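Local coordinates for protein D-alanyl transferase DltD (Enterococcus faecium TX0133A04, PDB 6PFX) that probably takes part in attaching D-alanine to lipoteichoic acid, a modification of the Gram-positive cell wall, at residues N263-R267 / M310-F314; R329-F333 / A356-Q360. All coordinates share one frame; numbering follows the deposited sequence.

Interaction 1. Residues N263-R267 / M310-F314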
loop_
_atom_site.group_PDB
_atom_site.type_symbol
_atom_site.label_atom_id
_atom_site.label_comp_id
_atom_site.label_asym_id
_atom_site.label_seq_id
_atom_site.Cartn_x
_atom_site.Cartn_y
_atom_site.Cartn_z
ATOM N N ASN A 263 -5.567 21.911 -11.151
ATOM C CA ASN A 263 -6.907 21.619 -10.652
ATOM C C ASN A 263 -7.048 20.206 -10.107
ATOM O O ASN A 263 -8.169 19.781 -9.797
ATOM C CB ASN A 263 -7.959 21.887 -11.727
ATOM C CG ASN A 263 -8.003 23.343 -12.132
ATOM O OD1 ASN A 263 -8.092 24.239 -11.292
ATOM N ND2 ASN A 263 -7.908 23.587 -13.419
ATOM N N TRP A 264 -5.939 19.485 -9.953
ATOM C CA TRP A 264 -5.987 18.123 -9.436
ATOM C C TRP A 264 -6.327 18.127 -7.949
ATOM O O TRP A 264 -5.850 18.973 -7.186
ATOM C CB TRP A 264 -4.640 17.440 -9.671
ATOM C CG TRP A 264 -4.402 16.986 -11.091
ATOM C CD1 TRP A 264 -5.057 17.398 -12.229
ATOM C CD2 TRP A 264 -3.428 16.029 -11.514
ATOM N NE1 TRP A 264 -4.557 16.727 -13.327
ATOM C CE2 TRP A 264 -3.542 15.900 -12.915
ATOM C CE3 TRP A 264 -2.463 15.269 -10.842
ATOM C CZ2 TRP A 264 -2.726 15.041 -13.649
ATOM C CZ3 TRP A 264 -1.654 14.415 -11.572
ATOM C CH2 TRP A 264 -1.803 14.297 -12.956
ATOM N N ASP A 265 -7.126 17.146 -7.528
ATOM C CA ASP A 265 -7.691 17.130 -6.181
ATOM C C ASP A 265 -7.740 15.676 -5.750
ATOM O O ASP A 265 -8.278 14.841 -6.486
ATOM C CB ASP A 265 -9.098 17.754 -6.172
ATOM C CG ASP A 265 -9.510 18.284 -4.791
ATOM O OD1 ASP A 265 -9.011 17.767 -3.767
ATOM O OD2 ASP A 265 -10.341 19.212 -4.716
ATOM N N TYR A 266 -7.131 15.374 -4.601
ATOM C CA TYR A 266 -7.140 14.037 -4.021
ATOM C C TYR A 266 -7.997 13.955 -2.759
ATOM O O TYR A 266 -7.842 13.019 -1.961
ATOM C CB TYR A 266 -5.706 13.609 -3.692
ATOM C CG TYR A 266 -4.710 13.598 -4.835
ATOM C CD1 TYR A 266 -5.086 13.223 -6.117
ATOM C CD2 TYR A 266 -3.369 13.909 -4.610
ATOM C CE1 TYR A 266 -4.165 13.195 -7.155
ATOM C CE2 TYR A 266 -2.447 13.884 -5.640
ATOM C CZ TYR A 266 -2.838 13.507 -6.903
ATOM O OH TYR A 266 -1.888 13.497 -7.911
ATOM N N ARG A 267 -8.898 14.910 -2.561
ATOM C CA ARG A 267 -9.658 14.944 -1.323
ATOM C C ARG A 267 -10.982 14.209 -1.436
ATOM O O ARG A 267 -11.612 13.973 -0.403
ATOM C CB ARG A 267 -9.897 16.384 -0.859
ATOM C CG ARG A 267 -8.612 17.120 -0.479
ATOM C CD ARG A 267 -8.814 18.611 -0.224
ATOM N NE ARG A 267 -9.514 19.202 -1.352
ATOM C CZ ARG A 267 -10.375 20.207 -1.259
ATOM N NH1 ARG A 267 -10.657 20.759 -0.092
ATOM N NH2 ARG A 267 -11.000 20.633 -2.339
ATOM N N MET A 310 -3.864 21.548 -0.906
ATOM C CA MET A 310 -4.763 20.429 -1.166
ATOM C C MET A 310 -4.217 19.139 -0.569
ATOM O O MET A 310 -4.961 18.369 0.041
ATOM C CB MET A 310 -4.975 20.268 -2.673
ATOM C CG MET A 310 -5.865 19.100 -3.073
ATOM S SD MET A 310 -5.012 17.509 -3.145
ATOM C CE MET A 310 -3.933 17.786 -4.555
ATOM N N LEU A 311 -2.916 18.892 -0.717
ATOM C CA LEU A 311 -2.333 17.676 -0.156
ATOM C C LEU A 311 -2.433 17.663 1.366
ATOM O O LEU A 311 -2.639 16.604 1.978
ATOM C CB LEU A 311 -0.878 17.569 -0.597
ATOM C CG LEU A 311 -0.597 17.293 -2.068
ATOM C CD1 LEU A 311 0.894 17.410 -2.412
ATOM C CD2 LEU A 311 -1.116 15.908 -2.436
ATOM N N GLN A 312 -2.275 18.829 1.995
ATOM C CA GLN A 312 -2.469 18.936 3.435
ATOM C C GLN A 312 -3.906 18.618 3.826
ATOM O O GLN A 312 -4.148 18.073 4.908
ATOM C CB GLN A 312 -2.082 20.334 3.911
ATOM C CG GLN A 312 -0.614 20.582 3.843
ATOM C CD GLN A 312 -0.244 22.051 3.783
ATOM O OE1 GLN A 312 -1.051 22.927 4.098
ATOM N NE2 GLN A 312 0.985 22.329 3.360
ATOM N N GLY A 313 -4.871 19.003 2.984
ATOM C CA GLY A 313 -6.256 18.631 3.217
ATOM C C GLY A 313 -6.491 17.143 3.059
ATOM O O GLY A 313 -7.227 16.537 3.847
ATOM N N PHE A 314 -5.873 16.528 2.042
ATOM C CA PHE A 314 -5.928 15.076 1.943
ATOM C C PHE A 314 -5.431 14.436 3.238
ATOM O O PHE A 314 -6.062 13.520 3.790
ATOM C CB PHE A 314 -5.117 14.531 0.757
ATOM C CG PHE A 314 -4.830 13.069 0.903
ATOM C CD1 PHE A 314 -5.796 12.123 0.593
ATOM C CD2 PHE A 314 -3.625 12.641 1.418
ATOM C CE1 PHE A 314 -5.557 10.783 0.773
ATOM C CE2 PHE A 314 -3.388 11.297 1.609
ATOM C CZ PHE A 314 -4.370 10.370 1.305
#

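Interaction 2. Residues R329-F333 / A356-Q360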
loop_
_atom_site.group_PDB
_atom_site.type_symbol
_atom_site.label_atom_id
_atom_site.label_comp_id
_atom_site.label_asym_id
_atom_site.label_seq_id
_atom_site.Cartn_x
_atom_site.Cartn_y
_atom_site.Cartn_z
ATOM N N ARG A 329 -0.880 5.658 14.916
ATOM C CA ARG A 329 0.551 5.525 14.638
ATOM C C ARG A 329 0.755 5.854 13.164
ATOM O O ARG A 329 0.561 5.003 12.289
ATOM C CB ARG A 329 1.038 4.122 14.970
ATOM C CG ARG A 329 2.546 3.950 14.883
ATOM C CD ARG A 329 2.958 2.511 15.131
ATOM N NE ARG A 329 2.682 2.008 16.469
ATOM C CZ ARG A 329 1.627 1.260 16.780
ATOM N NH1 ARG A 329 0.719 0.967 15.861
ATOM N NH2 ARG A 329 1.467 0.824 18.020
ATOM N N ILE A 330 1.135 7.099 12.903
ATOM C CA ILE A 330 1.119 7.670 11.564
ATOM C C ILE A 330 2.371 8.516 11.419
ATOM O O ILE A 330 2.621 9.406 12.238
ATOM C CB ILE A 330 -0.122 8.552 11.326
ATOM C CG1 ILE A 330 -1.418 7.778 11.558
ATOM C CG2 ILE A 330 -0.101 9.130 9.898
ATOM C CD1 ILE A 330 -2.652 8.635 11.557
ATOM N N ALA A 331 3.142 8.241 10.384
ATOM C CA ALA A 331 4.275 9.073 9.991
ATOM C C ALA A 331 3.797 9.922 8.823
ATOM O O ALA A 331 3.801 9.474 7.674
ATOM C CB ALA A 331 5.459 8.211 9.579
ATOM N N ASP A 332 3.403 11.151 9.111
ATOM C CA ASP A 332 2.876 12.068 8.106
ATOM C C ASP A 332 4.026 12.946 7.636
ATOM O O ASP A 332 4.499 13.810 8.381
ATOM C CB ASP A 332 1.757 12.905 8.723
ATOM C CG ASP A 332 1.222 13.973 7.785
ATOM O OD1 ASP A 332 1.683 14.081 6.632
ATOM O OD2 ASP A 332 0.316 14.713 8.215
ATOM N N PHE A 333 4.498 12.700 6.413
ATOM C CA PHE A 333 5.618 13.435 5.838
ATOM C C PHE A 333 5.188 14.461 4.781
ATOM O O PHE A 333 6.033 14.952 4.028
ATOM C CB PHE A 333 6.638 12.456 5.238
ATOM C CG PHE A 333 7.315 11.552 6.238
ATOM C CD1 PHE A 333 7.848 12.049 7.411
ATOM C CD2 PHE A 333 7.450 10.204 5.969
ATOM C CE1 PHE A 333 8.480 11.201 8.307
ATOM C CE2 PHE A 333 8.090 9.370 6.847
ATOM C CZ PHE A 333 8.599 9.867 8.012
ATOM N N ALA A 356 13.973 8.772 6.536
ATOM C CA ALA A 356 13.088 9.372 7.531
ATOM C C ALA A 356 12.073 8.353 8.018
ATOM O O ALA A 356 11.736 8.303 9.206
ATOM C CB ALA A 356 12.342 10.568 6.936
ATOM N N ALA A 357 11.555 7.547 7.096
ATOM C CA ALA A 357 10.601 6.515 7.468
ATOM C C ALA A 357 11.229 5.544 8.453
ATOM O O ALA A 357 10.567 5.093 9.397
ATOM C CB ALA A 357 10.096 5.818 6.205
ATOM N N ASP A 358 12.514 5.232 8.261
ATOM C CA ASP A 358 13.171 4.289 9.146
ATOM C C ASP A 358 13.169 4.768 10.590
ATOM O O ASP A 358 13.233 3.944 11.507
ATOM C CB ASP A 358 14.604 3.999 8.706
ATOM C CG ASP A 358 15.189 2.805 9.446
ATOM O OD1 ASP A 358 14.537 1.742 9.410
ATOM O OD2 ASP A 358 16.255 2.933 10.101
ATOM N N GLN A 359 13.152 6.086 10.815
ATOM C CA GLN A 359 13.150 6.605 12.179
ATOM C C GLN A 359 11.874 6.245 12.923
ATOM O O GLN A 359 11.839 6.311 14.158
ATOM C CB GLN A 359 13.360 8.114 12.176
ATOM C CG GLN A 359 14.587 8.561 11.372
ATOM C CD GLN A 359 15.839 7.741 11.627
ATOM O OE1 GLN A 359 16.313 7.650 12.758
ATOM N NE2 GLN A 359 16.371 7.116 10.577
ATOM N N GLN A 360 10.811 5.923 12.205
ATOM C CA GLN A 360 9.593 5.445 12.834
ATOM C C GLN A 360 9.390 3.955 12.634
ATOM O O GLN A 360 8.857 3.303 13.530
ATOM C CB GLN A 360 8.391 6.270 12.360
ATOM C CG GLN A 360 8.570 7.751 12.784
ATOM C CD GLN A 360 7.409 8.643 12.419
ATOM O OE1 GLN A 360 6.251 8.351 12.737
ATOM N NE2 GLN A 360 7.715 9.755 11.753
HETATM O O HOH W 1 4.617 10.045 14.035
#

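Interaction 1. Residues N263-R267 / M310-F314
The backbone oxygen of W264 meets the methyl end of M310, O to CE 3.5 Å, and so opens a run of contacts in which a loop is laid against the side of a helix. At D265 the carboxylate crosses the methionine chain at a slant, with OD1 of D265 3.5 Å from CG of M310. The same oxygen accepts the backbone N of R267, 3.1 Å away and above the carboxylate plane, which makes an Asx turn.

Y266 comes next, and its backbone N gives a weak but fairly straight hydrogen bond to SD of M310 (3.3 Å, 165°). The sulfur lies 5.0 Å from the centroid of the Y266 ring in an oblique Met-aromatic contact. Bends at chi2 (-83°) and chi3 (-68°) of M310 bring both SD and CE up to the loop. CD2 of L311 touches the ring edge of Y266 at CD2, 3.7 Å away, while O of Y266 approaches the F314 ring obliquely.

The side chain of R267 turns back on the same carboxylate: NE and NH2 grip its two oxygens side-on, nearly in the guanidinium plane and on syn lone pairs. This salt bridge fixes the arginine while its CG and CD lie along the helix backbone, CG of R267 3.8 Å from N of F314.

The loop leads from helix 254-257 to helix 271-284 and is fastened here to the first turns of helix 308-323. K317, further along that helix, binds O of R267, and F107 and V108 pack on F314 and Y266 respectively.

Interaction 2. Residues R329-F333 / A356-Q360
Q360 reaches the strand with CG beside its own backbone N (chi1 -62°) and an extended chain beyond it, which carries the terminal amide across to A331. F333, with CG opposite its own carbonyl carbon (chi1 -65°), sends its ring in the other sense, toward the helix. The two flat groups come from opposite directions and stand steeply to each other, their planes 78° apart.

The amide rests against the methyl group of A331: OE1 of Q360 is 3.3 Å from CB of A331, and NE2 and CD also lie close to that carbon. No direct hydrogen bond joins the segments. Instead a water lies within hydrogen-bonding distance of both O of I330 (2.8 Å) and OE1 of Q360 (2.7 Å), bridging glutamine and strand backbone.

The far rim of the F333 ring faces the small residues of the helix. CZ of F333 is 4.0 Å from CB of A356 and 3.7 Å from O of A356, the latter an oblique approach. CA of A357 meets the ring edge near its plane, 3.9 Å from CE2 of F333. CE1 of F333 comes within 3.8 Å of NE2 of Q360, the helix residue one turn on. Within its own segment, O of A331 lies over one face of the ring, nearer its margin than its centre. Two alanines on the helix let the ring approach its backbone closely.

Strand 330-332 is an outermost strand of the parallel sheet, hydrogen-bonded to strand 288-293. Helix 351-365 covers its A331 side and helix 308-323 its I330 and D332 side, the alpha/beta/alpha layering expected of an SGNH-hydrolase-type fold; F342 meets F333 edge-to-face.

Overall arrangement
Both segments of interaction 1 precede those of interaction 2; the centres are 21 Å apart, and the nearest atoms, about 6 Å apart, make no contact. Helix 308-323 connects them: its early turns hold the loop of residues 263-267, the helix from A315 onward, including K319, L322 and N323, packs on strand 330-332, and that strand follows it directly in the chain. Helix 351-365 then returns to the strand in interaction 2. The contacts lay loop 263-267 on helix 308-323, and helix 351-365 on strand 330-332 at the edge of the five-stranded parallel sheet, whose helix-flanked architecture agrees with the SGNH-hydrolase clan to which the DltD family belongs.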